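Local coordinates for putative pneumococcal surface protein (Streptococcus pneumoniae, PDB 4CNL), which binds choline through a chain of aromatic-lined repeat sites, and so probably attaches to the choline-bearing teichoic acids of the pneumococcal cell wall, at residues E122-Y134 with Q147-A159. Sequence-based numbering, arbitrary orientation.
With CHT (choline ion), chain C; CHT (choline ion), chain F; CHT (choline ion), chain E.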
ATOM      1  N   GLU A 122       7.754  -0.016 -16.453  1.00 11.29           N
ATOM      2  CA  GLU A 122       8.798  -1.024 -16.297  1.00 10.50           C
ATOM      3  C   GLU A 122       8.287  -2.414 -16.648  1.00  9.48           C
ATOM      4  O   GLU A 122       7.086  -2.694 -16.598  1.00 10.87           O
ATOM      5  CB  GLU A 122       9.338  -1.036 -14.865  1.00 12.18           C
ATOM      6  CG  GLU A 122       8.334  -1.493 -13.824  1.00 11.79           C
ATOM      7  CD  GLU A 122       8.855  -1.328 -12.393  1.00 16.20           C
ATOM      8  OE1 GLU A 122       9.707  -2.139 -11.969  1.00 24.61           O
ATOM      9  OE2 GLU A 122       8.413  -0.398 -11.694  1.00 15.03           O
ATOM     10  N   TRP A 123       9.230  -3.274 -16.998  1.00 11.47           N
ATOM     11  CA  TRP A 123       8.961  -4.676 -17.257  1.00  9.82           C
ATOM     12  C   TRP A 123       9.001  -5.477 -15.963  1.00 12.95           C
ATOM     13  O   TRP A 123       9.838  -5.231 -15.092  1.00 14.48           O
ATOM     14  CB  TRP A 123       9.995  -5.234 -18.234  1.00 10.56           C
ATOM     15  CG  TRP A 123       9.851  -4.725 -19.628  1.00 12.18           C
ATOM     16  CD1 TRP A 123      10.466  -3.634 -20.183  1.00 13.62           C
ATOM     17  CD2 TRP A 123       9.039  -5.296 -20.651  1.00 10.95           C
ATOM     18  NE1 TRP A 123      10.077  -3.496 -21.499  1.00 14.23           N
ATOM     19  CE2 TRP A 123       9.195  -4.500 -21.805  1.00 11.36           C
ATOM     20  CE3 TRP A 123       8.184  -6.404 -20.703  1.00  9.95           C
ATOM     21  CZ2 TRP A 123       8.543  -4.787 -23.002  1.00 11.12           C
ATOM     22  CZ3 TRP A 123       7.538  -6.687 -21.891  1.00 12.14           C
ATOM     23  CH2 TRP A 123       7.717  -5.878 -23.024  1.00 11.62           C
ATOM     24  N   VAL A 124       8.075  -6.413 -15.814  0.56 10.37           N
ATOM     25  CA  VAL A 124       8.149  -7.358 -14.711  0.56 10.11           C
ATOM     26  C   VAL A 124       7.950  -8.769 -15.240  0.56 12.14           C
ATOM     27  O   VAL A 124       7.253  -8.987 -16.232  0.56  8.71           O
ATOM     28  CB  VAL A 124       7.102  -7.073 -13.609  0.56 13.31           C
ATOM     29  CG1 VAL A 124       7.236  -5.640 -13.093  0.56 15.33           C
ATOM     30  CG2 VAL A 124       5.692  -7.360 -14.112  0.56 11.73           C
ATOM     31  N   TYR A 125       8.590  -9.723 -14.583  1.00 14.01           N
ATOM     32  CA  TYR A 125       8.400 -11.120 -14.917  1.00 15.10           C
ATOM     33  C   TYR A 125       7.473 -11.760 -13.902  1.00 17.74           C
ATOM     34  O   TYR A 125       7.766 -11.771 -12.704  1.00 15.74           O
ATOM     35  CB  TYR A 125       9.734 -11.855 -14.973  1.00 12.31           C
ATOM     36  CG  TYR A 125       9.616 -13.260 -15.513  1.00 15.47           C
ATOM     37  CD1 TYR A 125       9.539 -13.491 -16.884  1.00 18.18           C
ATOM     38  CD2 TYR A 125       9.603 -14.362 -14.659  1.00 18.34           C
ATOM     39  CE1 TYR A 125       9.439 -14.773 -17.383  1.00 15.55           C
ATOM     40  CE2 TYR A 125       9.505 -15.655 -15.158  1.00 15.54           C
ATOM     41  CZ  TYR A 125       9.430 -15.850 -16.520  1.00 14.72           C
ATOM     42  OH  TYR A 125       9.331 -17.136 -17.027  1.00 12.77           O
ATOM     43  N   ASP A 126       6.353 -12.288 -14.378  1.00 15.53           N
ATOM     44  CA  ASP A 126       5.401 -12.946 -13.496  1.00 17.05           C
ATOM     45  C   ASP A 126       5.751 -14.418 -13.409  1.00 22.92           C
ATOM     46  O   ASP A 126       5.583 -15.161 -14.373  1.00 20.91           O
ATOM     47  CB  ASP A 126       3.962 -12.765 -13.985  1.00 21.88           C
ATOM     48  CG  ASP A 126       2.934 -13.300 -12.991  1.00 27.94           C
ATOM     49  OD1 ASP A 126       2.769 -14.536 -12.919  1.00 25.61           O
ATOM     50  OD2 ASP A 126       2.274 -12.487 -12.300  1.00 18.65           O
ATOM     51  N   ALA A 127       6.249 -14.829 -12.246  1.00 16.99           N
ATOM     52  CA  ALA A 127       6.716 -16.198 -12.047  1.00 22.44           C
ATOM     53  C   ALA A 127       5.617 -17.228 -12.273  1.00 19.97           C
ATOM     54  O   ALA A 127       5.890 -18.348 -12.703  1.00 22.63           O
ATOM     55  CB  ALA A 127       7.302 -16.352 -10.644  1.00 25.88           C
ATOM     56  N   THR A 128       4.372 -16.857 -11.994  1.00 23.11           N
ATOM     57  CA  THR A 128       3.269 -17.798 -12.137  1.00 29.12           C
ATOM     58  C   THR A 128       2.875 -17.975 -13.607  1.00 27.84           C
ATOM     59  O   THR A 128       2.658 -19.098 -14.064  1.00 30.10           O
ATOM     60  CB  THR A 128       2.037 -17.365 -11.283  1.00 32.40           C
ATOM     61  OG1 THR A 128       1.582 -16.060 -11.671  1.00 35.87           O
ATOM     62  CG2 THR A 128       2.414 -17.323  -9.817  1.00 32.97           C
ATOM     63  N   TYR A 129       2.814 -16.879 -14.360  1.00 18.22           N
ATOM     64  CA  TYR A 129       2.471 -16.969 -15.778  1.00 17.53           C
ATOM     65  C   TYR A 129       3.681 -17.381 -16.631  1.00 14.69           C
ATOM     66  O   TYR A 129       3.517 -17.785 -17.786  1.00 16.26           O
ATOM     67  CB  TYR A 129       1.919 -15.634 -16.299  1.00 15.11           C
ATOM     68  CG  TYR A 129       0.600 -15.170 -15.702  1.00 18.39           C
ATOM     69  CD1 TYR A 129      -0.561 -15.930 -15.819  1.00 24.35           C
ATOM     70  CD2 TYR A 129       0.516 -13.940 -15.062  1.00 19.66           C
ATOM     71  CE1 TYR A 129      -1.769 -15.478 -15.281  1.00 16.41           C
ATOM     72  CE2 TYR A 129      -0.672 -13.484 -14.533  1.00 22.48           C
ATOM     73  CZ  TYR A 129      -1.810 -14.250 -14.643  1.00 25.68           C
ATOM     74  OH  TYR A 129      -2.984 -13.771 -14.100  1.00 24.53           O
ATOM     75  N   GLN A 130       4.881 -17.259 -16.059  1.00 13.18           N
ATOM     76  CA  GLN A 130       6.149 -17.480 -16.777  1.00 10.78           C
ATOM     77  C   GLN A 130       6.188 -16.626 -18.040  1.00 17.24           C
ATOM     78  O   GLN A 130       6.388 -17.125 -19.150  1.00 12.70           O
ATOM     79  CB  GLN A 130       6.355 -18.966 -17.117  1.00 15.68           C
ATOM     80  CG  GLN A 130       6.407 -19.855 -15.869  1.00 17.21           C
ATOM     81  CD  GLN A 130       6.680 -21.316 -16.178  1.00 20.31           C
ATOM     82  OE1 GLN A 130       7.226 -21.659 -17.231  1.00 20.93           O
ATOM     83  NE2 GLN A 130       6.304 -22.190 -15.249  1.00 18.50           N
ATOM     84  N   ALA A 131       5.982 -15.328 -17.853  1.00 14.35           N
ATOM     85  CA  ALA A 131       5.957 -14.386 -18.967  1.00 12.02           C
ATOM     86  C   ALA A 131       6.254 -12.980 -18.482  1.00 12.35           C
ATOM     87  O   ALA A 131       5.990 -12.646 -17.327  1.00 11.09           O
ATOM     88  CB  ALA A 131       4.626 -14.419 -19.646  1.00 12.59           C
ATOM     89  N   TRP A 132       6.788 -12.161 -19.383  1.00  9.30           N
ATOM     90  CA  TRP A 132       7.019 -10.748 -19.109  1.00 11.03           C
ATOM     91  C   TRP A 132       5.760  -9.937 -19.358  1.00  9.17           C
ATOM     92  O   TRP A 132       4.993 -10.232 -20.274  1.00  9.55           O
ATOM     93  CB  TRP A 132       8.148 -10.205 -19.991  1.00  9.97           C
ATOM     94  CG  TRP A 132       9.497 -10.688 -19.592  1.00  9.62           C
ATOM     95  CD1 TRP A 132      10.189 -11.735 -20.121  1.00 12.35           C
ATOM     96  CD2 TRP A 132      10.321 -10.133 -18.567  1.00 11.87           C
ATOM     97  NE1 TRP A 132      11.408 -11.862 -19.488  1.00 12.50           N
ATOM     98  CE2 TRP A 132      11.512 -10.885 -18.532  1.00 12.70           C
ATOM     99  CE3 TRP A 132      10.179  -9.049 -17.692  1.00 12.82           C
ATOM    100  CZ2 TRP A 132      12.543 -10.607 -17.641  1.00 14.44           C
ATOM    101  CZ3 TRP A 132      11.196  -8.775 -16.806  1.00 12.43           C
ATOM    102  CH2 TRP A 132      12.369  -9.550 -16.784  1.00 16.19           C
ATOM    103  N   TYR A 133       5.577  -8.901 -18.548  1.00  9.06           N
ATOM    104  CA  TYR A 133       4.500  -7.930 -18.698  1.00  8.27           C
ATOM    105  C   TYR A 133       5.118  -6.554 -18.690  1.00 11.33           C
ATOM    106  O   TYR A 133       6.156  -6.349 -18.062  1.00  9.07           O
ATOM    107  CB  TYR A 133       3.479  -8.041 -17.549  1.00  6.89           C
ATOM    108  CG  TYR A 133       2.703  -9.316 -17.627  1.00  8.69           C
ATOM    109  CD1 TYR A 133       3.252 -10.507 -17.163  1.00 10.30           C
ATOM    110  CD2 TYR A 133       1.436  -9.348 -18.192  1.00 12.49           C
ATOM    111  CE1 TYR A 133       2.566 -11.695 -17.261  1.00 14.66           C
ATOM    112  CE2 TYR A 133       0.735 -10.536 -18.292  1.00 16.23           C
ATOM    113  CZ  TYR A 133       1.306 -11.703 -17.822  1.00 19.87           C
ATOM    114  OH  TYR A 133       0.612 -12.884 -17.909  1.00 22.89           O
ATOM    115  N   TYR A 134       4.494  -5.602 -19.377  1.00  9.47           N
ATOM    116  CA  TYR A 134       4.984  -4.240 -19.286  1.00 10.56           C
ATOM    117  C   TYR A 134       3.946  -3.358 -18.621  1.00 10.71           C
ATOM    118  O   TYR A 134       2.819  -3.257 -19.091  1.00 11.67           O
ATOM    119  CB  TYR A 134       5.360  -3.664 -20.662  1.00  8.87           C
ATOM    120  CG  TYR A 134       5.964  -2.272 -20.501  1.00 10.20           C
ATOM    121  CD1 TYR A 134       7.242  -2.110 -19.990  1.00  8.43           C
ATOM    122  CD2 TYR A 134       5.233  -1.132 -20.822  1.00 11.20           C
ATOM    123  CE1 TYR A 134       7.794  -0.840 -19.808  1.00 11.54           C
ATOM    124  CE2 TYR A 134       5.779   0.142 -20.659  1.00 13.01           C
ATOM    125  CZ  TYR A 134       7.050   0.277 -20.141  1.00 12.92           C
ATOM    126  OH  TYR A 134       7.587   1.537 -19.982  1.00 16.33           O
ATOM    127  N   GLN A 147       5.763  -2.153 -26.989  1.00 11.53           N
ATOM    128  CA  GLN A 147       6.654  -1.396 -26.115  1.00 13.49           C
ATOM    129  C   GLN A 147       8.042  -1.562 -26.695  1.00 18.65           C
ATOM    130  O   GLN A 147       8.653  -2.627 -26.576  1.00 13.42           O
ATOM    131  CB  GLN A 147       6.578  -1.884 -24.661  1.00 13.58           C
ATOM    132  CG  GLN A 147       7.603  -1.243 -23.732  1.00 13.11           C
ATOM    133  CD  GLN A 147       7.490   0.270 -23.669  1.00 19.11           C
ATOM    134  OE1 GLN A 147       6.410   0.845 -23.870  1.00 16.51           O
ATOM    135  NE2 GLN A 147       8.612   0.927 -23.380  1.00 19.54           N
ATOM    136  N   GLY A 148       8.526  -0.521 -27.363  1.00 16.18           N
ATOM    137  CA  GLY A 148       9.754  -0.644 -28.128  1.00 17.09           C
ATOM    138  C   GLY A 148       9.562  -1.711 -29.187  1.00 17.14           C
ATOM    139  O   GLY A 148       8.567  -1.697 -29.913  1.00 17.97           O
ATOM    140  N   ASN A 149      10.506  -2.649 -29.252  1.00 15.65           N
ATOM    141  CA  ASN A 149      10.478  -3.719 -30.249  1.00 16.77           C
ATOM    142  C   ASN A 149       9.806  -4.988 -29.753  1.00  8.85           C
ATOM    143  O   ASN A 149       9.925  -6.055 -30.371  1.00  9.61           O
ATOM    144  CB  ASN A 149      11.897  -4.039 -30.700  1.00 21.77           C
ATOM    145  CG  ASN A 149      12.590  -2.838 -31.303  1.00 33.02           C
ATOM    146  OD1 ASN A 149      12.079  -2.226 -32.239  1.00 33.49           O
ATOM    147  ND2 ASN A 149      13.746  -2.483 -30.758  1.00 31.09           N
ATOM    148  N   TYR A 150       9.106  -4.873 -28.625  1.00 11.86           N
ATOM    149  CA  TYR A 150       8.376  -5.994 -28.061  1.00 10.61           C
ATOM    150  C   TYR A 150       6.885  -5.770 -28.161  1.00  9.57           C
ATOM    151  O   TYR A 150       6.416  -4.634 -28.082  1.00 11.73           O
ATOM    152  CB  TYR A 150       8.745  -6.201 -26.593  1.00 10.11           C
ATOM    153  CG  TYR A 150      10.206  -6.446 -26.372  1.00  9.62           C
ATOM    154  CD1 TYR A 150      10.738  -7.721 -26.545  1.00 11.98           C
ATOM    155  CD2 TYR A 150      11.063  -5.411 -25.996  1.00 15.59           C
ATOM    156  CE1 TYR A 150      12.083  -7.960 -26.351  1.00 12.69           C
ATOM    157  CE2 TYR A 150      12.416  -5.644 -25.803  1.00 17.89           C
ATOM    158  CZ  TYR A 150      12.914  -6.918 -25.978  1.00 20.46           C
ATOM    159  OH  TYR A 150      14.251  -7.162 -25.784  1.00 23.90           O
ATOM    160  N   TYR A 151       6.135  -6.856 -28.302  1.00  9.71           N
ATOM    161  CA  TYR A 151       4.684  -6.746 -28.413  1.00  7.65           C
ATOM    162  C   TYR A 151       3.993  -7.418 -27.254  1.00  9.92           C
ATOM    163  O   TYR A 151       4.242  -8.592 -26.968  1.00 11.66           O
ATOM    164  CB  TYR A 151       4.190  -7.369 -29.714  1.00  9.67           C
ATOM    165  CG  TYR A 151       2.718  -7.142 -29.978  1.00  8.53           C
ATOM    166  CD1 TYR A 151       2.271  -5.917 -30.479  1.00 12.30           C
ATOM    167  CD2 TYR A 151       1.785  -8.144 -29.761  1.00  9.54           C
ATOM    168  CE1 TYR A 151       0.930  -5.696 -30.731  1.00 12.88           C
ATOM    169  CE2 TYR A 151       0.426  -7.931 -30.020  1.00 12.84           C
ATOM    170  CZ  TYR A 151       0.018  -6.703 -30.505  1.00 13.02           C
ATOM    171  OH  TYR A 151      -1.314  -6.485 -30.765  1.00 16.99           O
ATOM    172  N   LEU A 152       3.105  -6.684 -26.604  1.00 10.79           N
ATOM    173  CA  LEU A 152       2.291  -7.266 -25.540  1.00  8.93           C
ATOM    174  C   LEU A 152       0.955  -7.719 -26.119  1.00 14.30           C
ATOM    175  O   LEU A 152       0.232  -6.928 -26.746  1.00 11.89           O
ATOM    176  CB  LEU A 152       2.068  -6.257 -24.406  1.00 10.96           C
ATOM    177  CG  LEU A 152       3.263  -5.709 -23.603  1.00 10.13           C
ATOM    178  CD1 LEU A 152       4.155  -6.844 -23.113  1.00  9.56           C
ATOM    179  CD2 LEU A 152       4.086  -4.660 -24.382  1.00 11.01           C
ATOM    180  N   LYS A 153       0.625  -8.988 -25.910  1.00  8.82           N
ATOM    181  CA  LYS A 153      -0.578  -9.572 -26.491  1.00 11.76           C
ATOM    182  C   LYS A 153      -1.820  -9.120 -25.714  1.00 12.77           C
ATOM    183  O   LYS A 153      -1.710  -8.314 -24.793  1.00 13.10           O
ATOM    184  CB  LYS A 153      -0.454 -11.094 -26.520  1.00 13.75           C
ATOM    185  CG  LYS A 153       0.739 -11.568 -27.374  1.00 15.78           C
ATOM    186  CD  LYS A 153       0.952 -13.066 -27.281  1.00 22.87           C
ATOM    187  CE  LYS A 153      -0.227 -13.823 -27.878  1.00 27.20           C
ATOM    188  NZ  LYS A 153       0.106 -15.253 -28.123  1.00 36.37           N
ATOM    189  N   SER A 154      -2.991  -9.625 -26.095  1.00 17.51           N
ATOM    190  CA  SER A 154      -4.242  -9.111 -25.538  1.00 15.21           C
ATOM    191  C   SER A 154      -4.372  -9.360 -24.038  1.00 14.43           C
ATOM    192  O   SER A 154      -5.049  -8.602 -23.346  1.00 19.32           O
ATOM    193  CB  SER A 154      -5.452  -9.708 -26.270  1.00 22.25           C
ATOM    194  OG  SER A 154      -5.540 -11.100 -26.078  1.00 29.45           O
ATOM    195  N   ASP A 155      -3.723 -10.403 -23.532  1.00 16.56           N
ATOM    196  CA  ASP A 155      -3.754 -10.670 -22.093  1.00 16.02           C
ATOM    197  C   ASP A 155      -2.552 -10.038 -21.379  1.00 16.95           C
ATOM    198  O   ASP A 155      -2.312 -10.291 -20.194  1.00 15.07           O
ATOM    199  CB  ASP A 155      -3.814 -12.182 -21.826  1.00 17.42           C
ATOM    200  CG  ASP A 155      -2.605 -12.930 -22.359  1.00 23.31           C
ATOM    201  OD1 ASP A 155      -1.711 -12.292 -22.959  1.00 18.94           O
ATOM    202  OD2 ASP A 155      -2.544 -14.168 -22.177  1.00 23.31           O
ATOM    203  N   GLY A 156      -1.800  -9.218 -22.113  1.00 12.14           N
ATOM    204  CA  GLY A 156      -0.660  -8.512 -21.562  1.00 14.21           C
ATOM    205  C   GLY A 156       0.668  -9.243 -21.687  1.00  9.12           C
ATOM    206  O   GLY A 156       1.723  -8.643 -21.462  1.00 10.55           O
ATOM    207  N   LYS A 157       0.630 -10.530 -22.013  1.00  9.18           N
ATOM    208  CA  LYS A 157       1.868 -11.315 -22.103  1.00 12.44           C
ATOM    209  C   LYS A 157       2.711 -10.910 -23.299  1.00 10.05           C
ATOM    210  O   LYS A 157       2.190 -10.682 -24.402  1.00 11.12           O
ATOM    211  CB  LYS A 157       1.580 -12.823 -22.186  1.00 12.41           C
ATOM    212  CG  LYS A 157       0.980 -13.415 -20.920  1.00 18.36           C
ATOM    213  CD  LYS A 157       0.795 -14.923 -21.002  1.00 21.68           C
ATOM    214  CE  LYS A 157      -0.113 -15.394 -19.848  1.00 26.42           C
ATOM    215  NZ  LYS A 157      -0.453 -16.841 -19.926  1.00 32.03           N
ATOM    216  N   MET A 158       4.019 -10.819 -23.073  1.00  9.62           N
ATOM    217  CA  MET A 158       4.966 -10.590 -24.165  1.00  9.02           C
ATOM    218  C   MET A 158       4.908 -11.721 -25.181  1.00  9.28           C
ATOM    219  O   MET A 158       4.937 -12.900 -24.822  1.00 10.28           O
ATOM    220  CB  MET A 158       6.388 -10.462 -23.631  1.00 11.26           C
ATOM    221  CG  MET A 158       7.382  -9.988 -24.680  1.00 11.11           C
ATOM    222  SD  MET A 158       9.062  -9.894 -24.038  1.00 14.35           S
ATOM    223  CE  MET A 158       9.509 -11.632 -23.978  1.00 11.95           C
ATOM    224  N   ALA A 159       4.840 -11.359 -26.457  1.00 10.79           N
ATOM    225  CA  ALA A 159       4.840 -12.353 -27.530  1.00 10.52           C
ATOM    226  C   ALA A 159       6.233 -12.913 -27.793  1.00 11.02           C
ATOM    227  O   ALA A 159       7.221 -12.189 -27.695  1.00 10.45           O
ATOM    228  CB  ALA A 159       4.286 -11.738 -28.811  1.00  8.10           C
TER
HETATM  229  C4  CHT C1275      13.157  -5.390 -21.861  1.00 28.97           C
HETATM  230  C5  CHT C1275      13.494  -6.833 -22.210  1.00 25.64           C
HETATM  231  C6  CHT C1275      12.245  -7.784 -20.429  1.00 17.35           C
HETATM  232  C7  CHT C1275      11.188  -7.368 -22.520  1.00 18.16           C
HETATM  233  C8  CHT C1275      12.790  -9.035 -22.324  1.00 35.36           C
HETATM  234  O6  CHT C1275      13.717  -5.075 -20.591  1.00 36.38           O
HETATM  235  N1  CHT C1275      12.418  -7.732 -21.855  1.00 20.88           N
HETATM  236  C4  CHT F1278      -4.979  -9.578 -17.418  1.00 37.24           C
HETATM  237  C5  CHT F1278      -4.130 -10.541 -16.595  1.00 36.32           C
HETATM  238  C6  CHT F1278      -3.857  -8.823 -14.978  1.00 23.16           C
HETATM  239  C7  CHT F1278      -2.511 -10.744 -14.921  1.00 27.58           C
HETATM  240  C8  CHT F1278      -2.216  -9.146 -16.633  1.00 25.56           C
HETATM  241  O6  CHT F1278      -5.583 -10.287 -18.490  1.00 46.09           O
HETATM  242  N1  CHT F1278      -3.178  -9.809 -15.787  1.00 27.19           N
HETATM  243  C4  CHT E1277       5.485  -1.304 -35.123  1.00 29.29           C
HETATM  244  C5  CHT E1277       6.421  -1.120 -33.937  1.00 32.26           C
HETATM  245  C6  CHT E1277       8.427  -1.938 -33.020  1.00 25.66           C
HETATM  246  C7  CHT E1277       7.332  -3.120 -34.744  1.00 30.00           C
HETATM  247  C8  CHT E1277       8.382  -1.058 -35.205  1.00 42.66           C
HETATM  248  O6  CHT E1277       4.283  -0.599 -34.847  1.00 35.62           O
HETATM  249  N1  CHT E1277       7.649  -1.815 -34.224  1.00 41.28           N
HETATM  250  O   HOH W   1      11.391  -0.741 -22.519  1.00 21.55           O
HETATM  251  O   HOH W   2       1.794 -18.058 -19.677  1.00 38.67           O
HETATM  252  O   HOH W   3      -1.930 -12.826 -18.590  1.00 27.34           O
HETATM  253  O   HOH W   4       1.824  -6.264 -20.203  1.00 11.66           O
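W123, W132, Y150 and M158 meet around one choline and exemplify how choline-binding repeats build a site between successive hairpins. The ammonium end is boxed by aromatic faces: methyl C7 lies centrally over the rings of W123 and Y150, and methyl C6 over that of W132, as expected of cation-pi recognition. M158 closes the cage, its SD 3.6 Å from choline C7 and in oblique Met-aromatic contact with both indoles; a bend at chi3 (75°) brings CE to 3.9 Å from W132 CD1.

Apolar packing continues behind W123, where L152 CD1 reaches CZ3 at 3.6 Å. Q147 bends at chi2 (59°) and lays its amide nearly parallel to the Y134 ring, with CG 3.6 Å from the ring centroid in a CH-pi contact.

Among the polar links, M158 N donates to W132 O (3.0 Å). Water bridges Y134 N to G156 O, Y133 OH to D155 O, and Y129 O to K157 NZ. Y129, Y133 and D155 also belong to a second choline pocket.

The hairpin of strands 122-126 and 131-135 thus packs against strand 150-152 and the turn after it, while V124 rests on strand 110-112 and A159 on strand 162-164.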